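Local coordinates for protein xenavidin (Xenopus tropicalis, PDB 2UZ2) that binds biotin in a pocket at the open end of an eight-stranded avidin-type beta-barrel and assembles as a tetramer, at residues 47-52 and 69-74; 60-65 and 79-84; 89-94 and 118-123; 97-102 and 110-115. One frame throughout, in Å; residues are numbered along the deposited sequence.

Interaction 1 of 4, residues 47-52 and 69-74; sequences RISPLT and WAFSDS. With BTN (biotin), chain D.
At the mouth of the avidin barrel, S49 meets W69, A70 and F71 where the start of strand 49-55 lies against the loop that walls the biotin pocket. The hydroxyl of S49 links the two backbones: its OG accepts from A70 N at 2.9 Å, a fairly straight bond (160° at the hydrogen), and gives its own proton to R47 O at 3.0 Å. With chi1 at -61°, OG lies anti to the carbonyl carbon, beside its own backbone N, and there it can reach both partners. A serine suits the place, being small enough to sit close against the 69-71 backbone and able to accept and donate at once. Beside this bond, the ring of F71 brings CD2 to within 3.4 Å of R47 N, approaching obliquely, while CE2 touches R47 O. W69 turns one indole face to the ligand: C9 of biotin sits over the ring centre, 3.9 Å above its plane, and CZ2 touches S1. Oxygen O11 of the biotin carboxylate accepts from two hydroxyls, S72 OG at 3.0 Å and S74 OG at 2.8 Å; S72 OG also accepts from S74 N in an ST turn. W69 NE1 bonds to T76 OG1. Strand 49-55 runs between strands 30-36 and 62-68, and the loop leads from 62-68 into 75-84, with K56 of a second subunit bonded to W69 O and S74 O.

Interaction 2 of 4, residues 60-65 and 79-84; sequences KPTFGF and TGQCFL
F63 and G80 face each other as a hydrogen-bonded antiparallel pair in the hairpin of strands 62-68 and 75-84, part of the avidin barrel wall. F63 N donates to G80 O at 3.0 Å, and G80 N returns a bond to F63 O. The phenyl ring folds back over its partner: chi1 of 54° sets CG between the backbone N and the carbonyl carbon, and G80 CA lies 4.2 Å from the ring centroid, over the face, a CH-pi contact. Glycine fits here because a side chain at G80 would press on the ring. An alanine in place of F63 would probably leave G80 without its aromatic cover and open a gap toward L92 and T94 of strand 90-99, which the ring also touches. Further along, C82 N donates to P61 O, while C82 SG is joined to C6 in a disulfide. The extended side chain of Q81 sends NE2 to K60 O at 2.9 Å, K60 O lying 19° out of the Q81 amide plane, and its OE1 bonds to R99 of a second subunit. T62 OG1 likewise bonds to D73 O of that subunit. F63 O takes a second donor, T79 OG1 at 2.8 Å, which reaches it from the opposite face of the carbonyl plane to G80 N.

Interaction 3 of 4, residues 89-94 and 118-123; sequences EEILHT and TFTRLS
L92 and F119 form the central hydrogen-bonded pair where strands 90-99 and 112-121 run antiparallel in the avidin barrel, their axes 4.6 Å apart. The backbone bonds are L92 N to F119 O and F119 N to L92 O, the latter 2.8 Å long.

Apolar contact lies on the face that these two residues share. L92 CB meets F119 CB at 4.0 Å, and the F119 ring turns its edge to T94, whose OG1 lies in the ring plane, 3.7 Å from CE2, while CG2 also touches that rim. T94 OG1 is itself bonded to N117 O. Large hydrophobic residues suit this side: L92 also packs on F63, and the side chain of F119 is about 6 Å from bound biotin.

The polar contacts begin with H93 and T118, on the other face, which lie side by side and point the same way. In the conformer of T118 given here, H93 ND1 and T118 OG1 are 2.7 Å apart in a hydrogen bond that either could donate, with OG1 at the edge of the imidazole. H93 NE2 bonds to E105 of a second subunit.

The charged pair is E90 with R121. A bend at chi2 of R121 (-60°) brings the guanidinium side-on to the carboxylate: NE gives OE1 a nearly straight 2.8 Å bond, and NH2 reaches OE2 at 3.3 Å. OE1 is met from above the carboxylate plane, the two planes being 46° apart. Water 1 links E90 O to R121 N.

Together with bonds to Q9 O and Q11 O, this side-on grip holds the rotation of the guanidinium, whose positive charge probably stabilises the ionised form of E90; R121 also makes a cation-pi contact with W12.

Interaction 4 of 4, residues 97-102 and 110-115; sequences LLRSSQ and TGTRVG
R99 bends over G111 at the end of the antiparallel ladder between strands 90-99 and 112-121 of the avidin barrel. The turn at chi2 (73°) lays the guanidinium flat across G111, whose CA sits 4.1 Å above the plane, over its centre. A glycine suits this spot, since a CB would collide with CZ. R99 crosses T112 at about a right angle, and water 3 joins NH1 to T112 OG1. NE donates to S100 O at 3.0 Å, and NH2 bonds to N108 and to Q81 of a second subunit. An alanine at R99 would probably uncover G111 and leave Q81 of that subunit without this charged partner. L98 and R113, by contrast, lie side by side and point the same way, L98 CD2 against R113 CD at 4.1 Å. The leucine also touches biotin, while the extended arginine carries NE to T110 O of a third subunit. On the face R99 shares with L97, L97 crosses V114 obliquely, CD2 to CG2 at 3.9 Å; branched apolar chains fit here, where V114 of the third subunit packs on L97. L98 and R113 also exchange two backbone hydrogen bonds. Water 2 gives a proton to L98 O at 2.9 Å and accepts from R113 NH1 in the guanidinium plane.

How the interactions relate
Interactions 3 and 4 join the same two strands, 90-99 and 112-121, but at opposite ends, their centres about 24 Å apart. Interaction 3 is partly buried and adds a salt bridge to its backbone ladder; interaction 4 is buried, and its arginines reach other subunits. Interaction 2 is also buried, with an aromatic ring over glycine, and lies beside interaction 3, since strand 75-84 borders 90-99, with probable backbone bonds between F83 and I91 and between Q81 and H93, and C82 packs on L92. Interaction 1, partly buried at the barrel mouth, joins a strand to a loop through a serine bridge rather than a ladder. It touches interaction 4 where S74 packs on L98 and R99, both sites reaching biotin.

Interaction 1 of 4, residues 47-52 and 69-74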
loop_
_atom_site.group_PDB
_atom_site.type_symbol
_atom_site.label_atom_id
_atom_site.label_comp_id
_atom_site.label_asym_id
_atom_site.label_seq_id
_atom_site.Cartn_x
_atom_site.Cartn_y
_atom_site.Cartn_z
ATOM N N ARG B 47 7.084 5.935 23.801
ATOM C CA ARG B 47 6.230 6.788 24.642
ATOM C C ARG B 47 4.957 7.114 23.925
ATOM O O ARG B 47 4.895 7.074 22.686
ATOM C CB ARG B 47 6.927 8.080 25.118
ATOM C CG ARG B 47 7.879 7.815 26.322
ATOM C CD ARG B 47 8.364 9.093 27.049
ATOM N NE ARG B 47 9.493 8.793 27.932
ATOM C CZ ARG B 47 10.710 8.475 27.489
ATOM N NH1 ARG B 47 10.955 8.464 26.190
ATOM N NH2 ARG B 47 11.682 8.178 28.335
ATOM N N ILE B 48 3.926 7.400 24.722
ATOM C CA ILE B 48 2.628 7.823 24.198
ATOM C C ILE B 48 2.884 8.977 23.234
ATOM O O ILE B 48 3.698 9.886 23.550
ATOM C CB ILE B 48 1.728 8.298 25.349
ATOM C CG1 ILE B 48 1.500 7.162 26.351
ATOM C CG2 ILE B 48 0.418 8.816 24.811
ATOM C CD1 ILE B 48 0.712 7.560 27.586
ATOM N N SER B 49 2.208 8.935 22.080
ATOM C CA SER B 49 2.396 9.915 21.025
ATOM C C SER B 49 1.075 10.520 20.591
ATOM O O SER B 49 0.045 9.858 20.636
ATOM C CB SER B 49 3.121 9.241 19.834
ATOM O OG SER B 49 4.416 8.763 20.255
ATOM N N PRO B 50 1.085 11.804 20.211
ATOM C CA PRO B 50 -0.177 12.451 19.862
ATOM C C PRO B 50 -0.689 12.121 18.462
ATOM O O PRO B 50 0.090 11.806 17.570
ATOM C CB PRO B 50 0.182 13.927 19.931
ATOM C CG PRO B 50 1.662 13.968 19.492
ATOM C CD PRO B 50 2.236 12.726 20.140
ATOM N N LEU B 51 -1.999 12.276 18.262
ATOM C CA LEU B 51 -2.565 12.100 16.939
ATOM C C LEU B 51 -3.633 13.145 16.676
ATOM O O LEU B 51 -4.236 13.685 17.630
ATOM C CB LEU B 51 -3.190 10.700 16.785
ATOM C CG LEU B 51 -4.438 10.372 17.631
ATOM C CD1 LEU B 51 -5.764 10.657 16.940
ATOM C CD2 LEU B 51 -4.382 8.903 17.995
ATOM N N THR B 52 -3.868 13.386 15.389
ATOM C CA THR B 52 -4.978 14.265 14.938
ATOM C C THR B 52 -5.581 13.620 13.696
ATOM O O THR B 52 -4.855 12.996 12.892
ATOM C CB THR B 52 -4.496 15.685 14.555
ATOM O OG1 THR B 52 -5.636 16.552 14.413
ATOM C CG2 THR B 52 -3.723 15.677 13.216
ATOM N N TRP B 69 5.055 10.391 16.133
ATOM C CA TRP B 69 5.768 9.584 17.139
ATOM C C TRP B 69 6.695 10.488 17.929
ATOM O O TRP B 69 7.512 11.211 17.341
ATOM C CB TRP B 69 6.583 8.463 16.470
ATOM C CG TRP B 69 5.706 7.544 15.683
ATOM C CD1 TRP B 69 5.658 7.436 14.323
ATOM C CD2 TRP B 69 4.727 6.629 16.202
ATOM N NE1 TRP B 69 4.710 6.497 13.952
ATOM C CE2 TRP B 69 4.117 5.995 15.092
ATOM C CE3 TRP B 69 4.303 6.290 17.503
ATOM C CZ2 TRP B 69 3.100 5.020 15.229
ATOM C CZ3 TRP B 69 3.274 5.332 17.645
ATOM C CH2 TRP B 69 2.697 4.701 16.518
ATOM N N ALA B 70 6.621 10.365 19.253
ATOM C CA ALA B 70 7.372 11.218 20.154
ATOM C C ALA B 70 8.820 10.777 20.351
ATOM O O ALA B 70 9.616 11.503 20.963
ATOM C CB ALA B 70 6.629 11.289 21.514
ATOM N N PHE B 71 9.180 9.605 19.820
ATOM C CA PHE B 71 10.434 8.942 20.177
ATOM C C PHE B 71 11.260 8.563 18.942
ATOM O O PHE B 71 12.301 7.904 19.054
ATOM C CB PHE B 71 10.126 7.709 21.043
ATOM C CG PHE B 71 9.174 6.752 20.396
ATOM C CD1 PHE B 71 9.635 5.739 19.571
ATOM C CD2 PHE B 71 7.804 6.882 20.618
ATOM C CE1 PHE B 71 8.760 4.863 18.946
ATOM C CE2 PHE B 71 6.908 6.049 20.003
ATOM C CZ PHE B 71 7.357 5.030 19.158
ATOM N N SER B 72 10.796 8.980 17.766
ATOM C CA SER B 72 11.504 8.675 16.511
ATOM C C SER B 72 11.197 9.747 15.467
ATOM O O SER B 72 10.306 10.590 15.698
ATOM C CB SER B 72 11.090 7.297 15.973
ATOM O OG SER B 72 9.861 7.401 15.336
ATOM N N ASP B 73 11.936 9.732 14.346
ATOM C CA ASP B 73 11.650 10.703 13.268
ATOM C C ASP B 73 10.650 10.194 12.235
ATOM O O ASP B 73 10.463 10.822 11.173
ATOM C CB ASP B 73 12.952 11.188 12.599
ATOM C CG ASP B 73 13.877 11.917 13.575
ATOM O OD1 ASP B 73 13.365 12.568 14.516
ATOM O OD2 ASP B 73 15.117 11.832 13.409
ATOM N N SER B 74 9.945 9.108 12.578
ATOM C CA SER B 74 8.907 8.511 11.722
ATOM C C SER B 74 7.536 9.147 11.889
ATOM O O SER B 74 7.287 9.887 12.848
ATOM C CB SER B 74 8.756 7.025 12.065
ATOM O OG SER B 74 9.991 6.351 11.874
HETATM C C11 BTN D . 9.234 4.014 14.871
HETATM O O11 BTN D . 9.981 4.682 14.119
HETATM O O12 BTN D . 9.709 2.975 15.392
HETATM C C10 BTN D . 7.805 4.440 15.155
HETATM C C9 BTN D . 6.950 3.297 15.690
HETATM C C8 BTN D . 6.228 2.563 14.545
HETATM C C7 BTN D . 5.001 1.799 15.009
HETATM C C2 BTN D . 4.269 1.098 13.855
HETATM S S1 BTN D . 3.484 2.204 12.881
HETATM C C6 BTN D . 2.314 0.940 12.264
HETATM C C5 BTN D . 2.207 -0.231 13.226
HETATM N N1 BTN D . 0.979 -0.283 14.024
HETATM C C3 BTN D . 1.270 -0.211 15.332
HETATM O O3 BTN D . 0.414 -0.540 16.399
HETATM N N2 BTN D . 2.530 0.181 15.500
HETATM C C4 BTN D . 3.294 -0.014 14.276
#

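Interaction 2 of 4, residues 60-65 and 79-84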
loop_
_atom_site.group_PDB
_atom_site.type_symbol
_atom_site.label_atom_id
_atom_site.label_comp_id
_atom_site.label_asym_id
_atom_site.label_seq_id
_atom_site.Cartn_x
_atom_site.Cartn_y
_atom_site.Cartn_z
ATOM N N LYS B 60 -21.535 3.906 10.106
ATOM C CA LYS B 60 -20.345 3.185 9.666
ATOM C C LYS B 60 -19.260 4.163 9.186
ATOM O O LYS B 60 -18.845 4.146 8.027
ATOM C CB LYS B 60 -20.698 2.144 8.604
ATOM C CG LYS B 60 -21.725 1.137 9.086
ATOM C CD LYS B 60 -22.175 0.256 7.930
ATOM C CE LYS B 60 -23.334 -0.612 8.340
ATOM N NZ LYS B 60 -24.375 -0.594 7.279
ATOM N N PRO B 61 -18.797 5.020 10.095
ATOM C CA PRO B 61 -17.965 6.138 9.685
ATOM C C PRO B 61 -16.583 5.700 9.165
ATOM O O PRO B 61 -15.921 4.862 9.771
ATOM C CB PRO B 61 -17.794 6.932 10.990
ATOM C CG PRO B 61 -17.889 5.904 12.089
ATOM C CD PRO B 61 -18.995 4.988 11.559
ATOM N N THR B 62 -16.139 6.327 8.081
ATOM C CA THR B 62 -14.726 6.288 7.670
ATOM C C THR B 62 -13.948 7.319 8.472
ATOM O O THR B 62 -14.557 8.236 9.064
ATOM C CB THR B 62 -14.578 6.623 6.190
ATOM O OG1 THR B 62 -15.246 7.883 5.941
ATOM C CG2 THR B 62 -15.205 5.536 5.359
ATOM N N PHE B 63 -12.626 7.186 8.529
ATOM C CA PHE B 63 -11.825 8.138 9.330
ATOM C C PHE B 63 -10.378 8.026 8.891
ATOM O O PHE B 63 -10.009 7.071 8.183
ATOM C CB PHE B 63 -11.913 7.778 10.823
ATOM C CG PHE B 63 -11.521 6.337 11.104
ATOM C CD1 PHE B 63 -10.193 5.984 11.288
ATOM C CD2 PHE B 63 -12.509 5.362 11.177
ATOM C CE1 PHE B 63 -9.821 4.628 11.530
ATOM C CE2 PHE B 63 -12.164 4.029 11.432
ATOM C CZ PHE B 63 -10.836 3.660 11.588
ATOM N N GLY B 64 -9.579 9.007 9.272
ATOM C CA GLY B 64 -8.133 8.883 9.066
ATOM C C GLY B 64 -7.436 9.661 10.147
ATOM O O GLY B 64 -8.007 10.612 10.689
ATOM N N PHE B 65 -6.194 9.291 10.458
ATOM C CA PHE B 65 -5.433 10.101 11.421
ATOM C C PHE B 65 -3.946 9.917 11.253
ATOM O O PHE B 65 -3.504 8.952 10.623
ATOM C CB PHE B 65 -5.850 9.806 12.883
ATOM C CG PHE B 65 -5.631 8.354 13.307
ATOM C CD1 PHE B 65 -4.420 7.956 13.884
ATOM C CD2 PHE B 65 -6.656 7.430 13.181
ATOM C CE1 PHE B 65 -4.257 6.655 14.313
ATOM C CE2 PHE B 65 -6.496 6.102 13.588
ATOM C CZ PHE B 65 -5.266 5.715 14.155
ATOM N N THR B 79 -6.012 4.893 7.868
ATOM C CA THR B 79 -7.382 5.209 7.422
ATOM C C THR B 79 -8.233 3.946 7.425
ATOM O O THR B 79 -7.740 2.830 7.161
ATOM C CB THR B 79 -7.406 5.947 6.062
ATOM O OG1 THR B 79 -8.730 6.396 5.788
ATOM C CG2 THR B 79 -6.981 5.054 4.886
ATOM N N GLY B 80 -9.516 4.091 7.728
ATOM C CA GLY B 80 -10.321 2.895 7.871
ATOM C C GLY B 80 -11.772 3.216 7.979
ATOM O O GLY B 80 -12.190 4.347 7.724
ATOM N N GLN B 81 -12.523 2.215 8.397
ATOM C CA GLN B 81 -13.953 2.359 8.565
ATOM C C GLN B 81 -14.385 1.542 9.762
ATOM O O GLN B 81 -13.864 0.468 10.014
ATOM C CB GLN B 81 -14.696 1.933 7.301
ATOM C CG GLN B 81 -16.220 2.313 7.293
ATOM C CD GLN B 81 -16.914 2.049 5.956
ATOM O OE1 GLN B 81 -16.300 1.586 4.988
ATOM N NE2 GLN B 81 -18.209 2.309 5.913
ATOM N N CYS B 82 -15.358 2.067 10.497
ATOM C CA CYS B 82 -15.943 1.352 11.624
ATOM C C CYS B 82 -17.190 0.565 11.206
ATOM O O CYS B 82 -18.087 1.093 10.510
ATOM C CB CYS B 82 -16.301 2.351 12.738
ATOM S SG CYS B 82 -16.826 1.535 14.288
ATOM N N PHE B 83 -17.255 -0.695 11.643
ATOM C CA PHE B 83 -18.449 -1.514 11.438
ATOM C C PHE B 83 -18.890 -2.142 12.765
ATOM O O PHE B 83 -18.165 -2.074 13.771
ATOM C CB PHE B 83 -18.155 -2.622 10.422
ATOM C CG PHE B 83 -17.750 -2.129 9.056
ATOM C CD1 PHE B 83 -18.714 -1.815 8.096
ATOM C CD2 PHE B 83 -16.404 -2.024 8.712
ATOM C CE1 PHE B 83 -18.324 -1.382 6.819
ATOM C CE2 PHE B 83 -16.009 -1.588 7.431
ATOM C CZ PHE B 83 -16.986 -1.286 6.488
ATOM N N LEU B 84 -20.087 -2.713 12.791
ATOM C CA LEU B 84 -20.446 -3.637 13.859
ATOM C C LEU B 84 -20.285 -5.053 13.335
ATOM O O LEU B 84 -20.780 -5.372 12.246
ATOM C CB LEU B 84 -21.882 -3.399 14.337
ATOM C CG LEU B 84 -22.142 -2.018 14.950
ATOM C CD1 LEU B 84 -23.588 -1.840 15.356
ATOM C CD2 LEU B 84 -21.214 -1.775 16.162
#

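Interaction 3 of 4, residues 89-94 and 118-123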
loop_
_atom_site.group_PDB
_atom_site.type_symbol
_atom_site.label_atom_id
_atom_site.label_comp_id
_atom_site.label_asym_id
_atom_site.label_seq_id
_atom_site.Cartn_x
_atom_site.Cartn_y
_atom_site.Cartn_z
ATOM N N GLU B 89 -20.410 -5.977 18.256
ATOM C CA GLU B 89 -19.270 -5.221 18.806
ATOM C C GLU B 89 -18.626 -4.352 17.734
ATOM O O GLU B 89 -18.569 -4.755 16.567
ATOM C CB GLU B 89 -18.227 -6.173 19.386
ATOM C CG GLU B 89 -18.762 -7.024 20.554
ATOM C CD GLU B 89 -17.945 -8.279 20.780
ATOM O OE1 GLU B 89 -17.069 -8.585 19.943
ATOM O OE2 GLU B 89 -18.184 -8.967 21.798
ATOM N N GLU B 90 -18.133 -3.179 18.147
ATOM C CA GLU B 90 -17.539 -2.188 17.242
ATOM C C GLU B 90 -16.156 -2.636 16.836
ATOM O O GLU B 90 -15.366 -3.135 17.675
ATOM C CB GLU B 90 -17.367 -0.820 17.903
ATOM C CG GLU B 90 -18.532 -0.239 18.612
ATOM C CD GLU B 90 -18.089 0.766 19.670
ATOM O OE1 GLU B 90 -17.721 0.343 20.784
ATOM O OE2 GLU B 90 -18.114 1.972 19.395
ATOM N N ILE B 91 -15.853 -2.481 15.544
ATOM C CA ILE B 91 -14.538 -2.846 15.021
ATOM C C ILE B 91 -14.068 -1.787 14.025
ATOM O O ILE B 91 -14.865 -1.305 13.214
ATOM C CB ILE B 91 -14.536 -4.262 14.356
ATOM C CG1 ILE B 91 -15.071 -5.328 15.331
ATOM C CG2 ILE B 91 -13.148 -4.623 13.816
ATOM C CD1 ILE B 91 -14.781 -6.762 14.915
ATOM N N LEU B 92 -12.795 -1.419 14.102
ATOM C CA LEU B 92 -12.256 -0.481 13.134
ATOM C C LEU B 92 -11.336 -1.283 12.230
ATOM O O LEU B 92 -10.318 -1.814 12.714
ATOM C CB LEU B 92 -11.448 0.624 13.805
ATOM C CG LEU B 92 -12.057 1.312 15.022
ATOM C CD1 LEU B 92 -11.112 2.375 15.558
ATOM C CD2 LEU B 92 -13.378 1.933 14.625
ATOM N N HIS B 93 -11.674 -1.360 10.946
ATOM C CA HIS B 93 -10.777 -1.908 9.933
ATOM C C HIS B 93 -9.923 -0.807 9.346
ATOM O O HIS B 93 -10.443 0.127 8.753
ATOM C CB HIS B 93 -11.547 -2.621 8.802
ATOM C CG HIS B 93 -12.210 -3.891 9.221
ATOM N ND1 HIS B 93 -11.520 -4.943 9.781
ATOM C CD2 HIS B 93 -13.486 -4.308 9.089
ATOM C CE1 HIS B 93 -12.360 -5.934 10.028
ATOM N NE2 HIS B 93 -13.562 -5.570 9.625
ATOM N N THR B 94 -8.598 -0.939 9.468
ATOM C CA THR B 94 -7.670 0.092 9.029
ATOM C C THR B 94 -6.534 -0.461 8.175
ATOM O O THR B 94 -6.170 -1.628 8.248
ATOM C CB THR B 94 -6.988 0.824 10.214
ATOM O OG1 THR B 94 -5.986 -0.003 10.813
ATOM C CG2 THR B 94 -8.083 1.275 11.289
ATOM N N THR B 118 -6.867 -4.346 12.629
ATOM C CA THR B 118 -8.240 -4.147 13.105
ATOM C C THR B 118 -8.174 -3.804 14.600
ATOM O O THR B 118 -7.411 -4.420 15.374
ATOM C CB THR B 118 -9.168 -5.371 12.813
ATOM O OG1 THR B 118 -9.411 -5.475 11.392
ATOM C CG2 THR B 118 -10.500 -5.235 13.517
ATOM N N PHE B 119 -8.958 -2.808 14.993
ATOM C CA PHE B 119 -9.024 -2.381 16.397
ATOM C C PHE B 119 -10.358 -2.783 17.000
ATOM O O PHE B 119 -11.372 -2.695 16.330
ATOM C CB PHE B 119 -8.853 -0.862 16.526
ATOM C CG PHE B 119 -7.474 -0.372 16.158
ATOM C CD1 PHE B 119 -6.527 -0.104 17.141
ATOM C CD2 PHE B 119 -7.133 -0.145 14.816
ATOM C CE1 PHE B 119 -5.249 0.359 16.790
ATOM C CE2 PHE B 119 -5.869 0.344 14.470
ATOM C CZ PHE B 119 -4.935 0.613 15.476
ATOM N N THR B 120 -10.350 -3.213 18.264
ATOM C CA THR B 120 -11.582 -3.528 18.980
ATOM C C THR B 120 -11.571 -2.797 20.330
ATOM O O THR B 120 -10.576 -2.192 20.715
ATOM C CB THR B 120 -11.701 -5.014 19.263
ATOM O OG1 THR B 120 -10.578 -5.422 20.049
ATOM C CG2 THR B 120 -11.708 -5.816 17.947
ATOM N N ARG B 121 -12.676 -2.859 21.049
ATOM C CA ARG B 121 -12.692 -2.334 22.416
ATOM C C ARG B 121 -11.922 -3.244 23.358
ATOM O O ARG B 121 -11.682 -4.431 23.062
ATOM C CB ARG B 121 -14.127 -2.154 22.897
ATOM C CG ARG B 121 -14.886 -1.197 22.049
ATOM C CD ARG B 121 -14.241 0.133 22.075
ATOM N NE ARG B 121 -15.178 1.155 21.638
ATOM C CZ ARG B 121 -14.938 2.457 21.719
ATOM N NH1 ARG B 121 -13.789 2.884 22.233
ATOM N NH2 ARG B 121 -15.858 3.327 21.305
ATOM N N LEU B 122 -11.500 -2.675 24.479
ATOM C CA LEU B 122 -10.757 -3.432 25.486
ATOM C C LEU B 122 -11.699 -4.426 26.177
ATOM O O LEU B 122 -12.817 -4.070 26.586
ATOM C CB LEU B 122 -10.048 -2.467 26.464
ATOM C CG LEU B 122 -8.727 -1.803 25.995
ATOM C CD1 LEU B 122 -8.704 -1.378 24.520
ATOM C CD2 LEU B 122 -8.316 -0.599 26.855
ATOM N N SER B 123 -11.252 -5.678 26.268
ATOM C CA SER B 123 -12.072 -6.778 26.767
ATOM C C SER B 123 -12.189 -6.772 28.290
ATOM O O SER B 123 -12.378 -5.722 28.907
ATOM C CB SER B 123 -11.496 -8.112 26.282
ATOM O OG SER B 123 -12.169 -9.210 26.871
HETATM O O HOH W 1 -15.070 -4.258 20.047
#

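Interaction 4 of 4, residues 97-102 and 110-115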
loop_
_atom_site.group_PDB
_atom_site.type_symbol
_atom_site.label_atom_id
_atom_site.label_comp_id
_atom_site.label_asym_id
_atom_site.label_seq_id
_atom_site.Cartn_x
_atom_site.Cartn_y
_atom_site.Cartn_z
ATOM N N LEU B 97 0.193 3.561 6.615
ATOM C CA LEU B 97 1.506 3.741 5.978
ATOM C C LEU B 97 2.416 4.301 7.049
ATOM O O LEU B 97 2.066 5.285 7.708
ATOM C CB LEU B 97 1.400 4.760 4.823
ATOM C CG LEU B 97 0.573 4.365 3.593
ATOM C CD1 LEU B 97 0.364 5.603 2.647
ATOM C CD2 LEU B 97 1.251 3.175 2.858
ATOM N N LEU B 98 3.585 3.679 7.194
ATOM C CA LEU B 98 4.614 4.111 8.134
ATOM C C LEU B 98 5.786 4.684 7.343
ATOM O O LEU B 98 6.443 3.981 6.559
ATOM C CB LEU B 98 5.055 2.908 8.969
ATOM C CG LEU B 98 6.386 2.955 9.724
ATOM C CD1 LEU B 98 6.481 4.099 10.699
ATOM C CD2 LEU B 98 6.575 1.609 10.432
ATOM N N ARG B 99 5.997 5.982 7.540
ATOM C CA ARG B 99 7.083 6.697 6.896
ATOM C C ARG B 99 8.298 6.759 7.791
ATOM O O ARG B 99 8.213 7.286 8.906
ATOM C CB ARG B 99 6.642 8.130 6.537
ATOM C CG ARG B 99 7.792 8.937 5.921
ATOM C CD ARG B 99 8.096 8.463 4.499
ATOM N NE ARG B 99 9.465 8.794 4.100
ATOM C CZ ARG B 99 9.864 8.918 2.834
ATOM N NH1 ARG B 99 8.985 8.776 1.844
ATOM N NH2 ARG B 99 11.134 9.179 2.554
ATOM N N SER B 100 9.423 6.256 7.303
ATOM C CA SER B 100 10.663 6.461 8.048
ATOM C C SER B 100 11.473 7.587 7.439
ATOM O O SER B 100 11.369 7.883 6.240
ATOM C CB SER B 100 11.483 5.185 8.146
ATOM O OG SER B 100 11.540 4.527 6.901
ATOM N N SER B 101 12.279 8.227 8.278
ATOM C CA SER B 101 13.122 9.294 7.819
ATOM C C SER B 101 14.386 8.784 7.119
ATOM O O SER B 101 15.255 8.135 7.727
ATOM C CB SER B 101 13.453 10.206 9.003
ATOM O OG SER B 101 14.366 11.185 8.593
ATOM N N GLN B 102 14.466 9.079 5.822
ATOM C CA GLN B 102 15.604 8.755 4.996
ATOM C C GLN B 102 16.636 9.883 4.939
ATOM O O GLN B 102 16.299 11.073 5.097
ATOM C CB GLN B 102 15.147 8.368 3.589
ATOM C CG GLN B 102 14.187 7.164 3.562
ATOM C CD GLN B 102 14.725 5.988 4.350
ATOM O OE1 GLN B 102 15.866 5.574 4.163
ATOM N NE2 GLN B 102 13.938 5.516 5.297
ATOM N N THR B 110 12.775 3.541 -0.313
ATOM C CA THR B 110 12.813 2.592 0.822
ATOM C C THR B 110 12.008 3.070 2.031
ATOM O O THR B 110 11.953 2.394 3.055
ATOM C CB THR B 110 14.260 2.348 1.336
ATOM O OG1 THR B 110 14.675 3.423 2.187
ATOM C CG2 THR B 110 15.232 2.222 0.210
ATOM N N GLY B 111 11.422 4.252 1.921
ATOM C CA GLY B 111 10.919 4.934 3.120
ATOM C C GLY B 111 9.505 4.669 3.589
ATOM O O GLY B 111 9.088 5.246 4.603
ATOM N N THR B 112 8.751 3.822 2.881
ATOM C CA THR B 112 7.327 3.695 3.259
ATOM C C THR B 112 6.920 2.222 3.405
ATOM O O THR B 112 7.025 1.451 2.438
ATOM C CB THR B 112 6.408 4.351 2.214
ATOM O OG1 THR B 112 6.858 5.692 1.957
ATOM C CG2 THR B 112 4.951 4.386 2.759
ATOM N N ARG B 113 6.503 1.851 4.610
ATOM C CA ARG B 113 5.955 0.517 4.909
ATOM C C ARG B 113 4.431 0.598 4.922
ATOM O O ARG B 113 3.839 1.672 5.184
ATOM C CB ARG B 113 6.448 0.027 6.279
ATOM C CG ARG B 113 7.896 -0.488 6.234
ATOM C CD ARG B 113 8.343 -0.838 7.645
ATOM N NE ARG B 113 9.657 -1.472 7.706
ATOM C CZ ARG B 113 10.809 -0.797 7.759
ATOM N NH1 ARG B 113 10.810 0.542 7.728
ATOM N NH2 ARG B 113 11.946 -1.451 7.872
ATOM N N VAL B 114 3.798 -0.543 4.644
ATOM C CA VAL B 114 2.333 -0.624 4.643
ATOM C C VAL B 114 1.847 -1.806 5.460
ATOM O O VAL B 114 2.573 -2.828 5.617
ATOM C CB VAL B 114 1.801 -0.702 3.191
ATOM C CG1 VAL B 114 2.272 -2.012 2.497
ATOM C CG2 VAL B 114 0.256 -0.539 3.125
ATOM N N GLY B 115 0.629 -1.677 6.007
ATOM C CA GLY B 115 0.082 -2.806 6.748
ATOM C C GLY B 115 -1.388 -2.576 7.064
ATOM O O GLY B 115 -1.974 -1.589 6.637
HETATM O O HOH W 2 9.045 2.814 6.982
HETATM O O HOH W 3 6.055 8.297 1.552
HETATM O O HOH W 4 11.141 2.347 5.464
#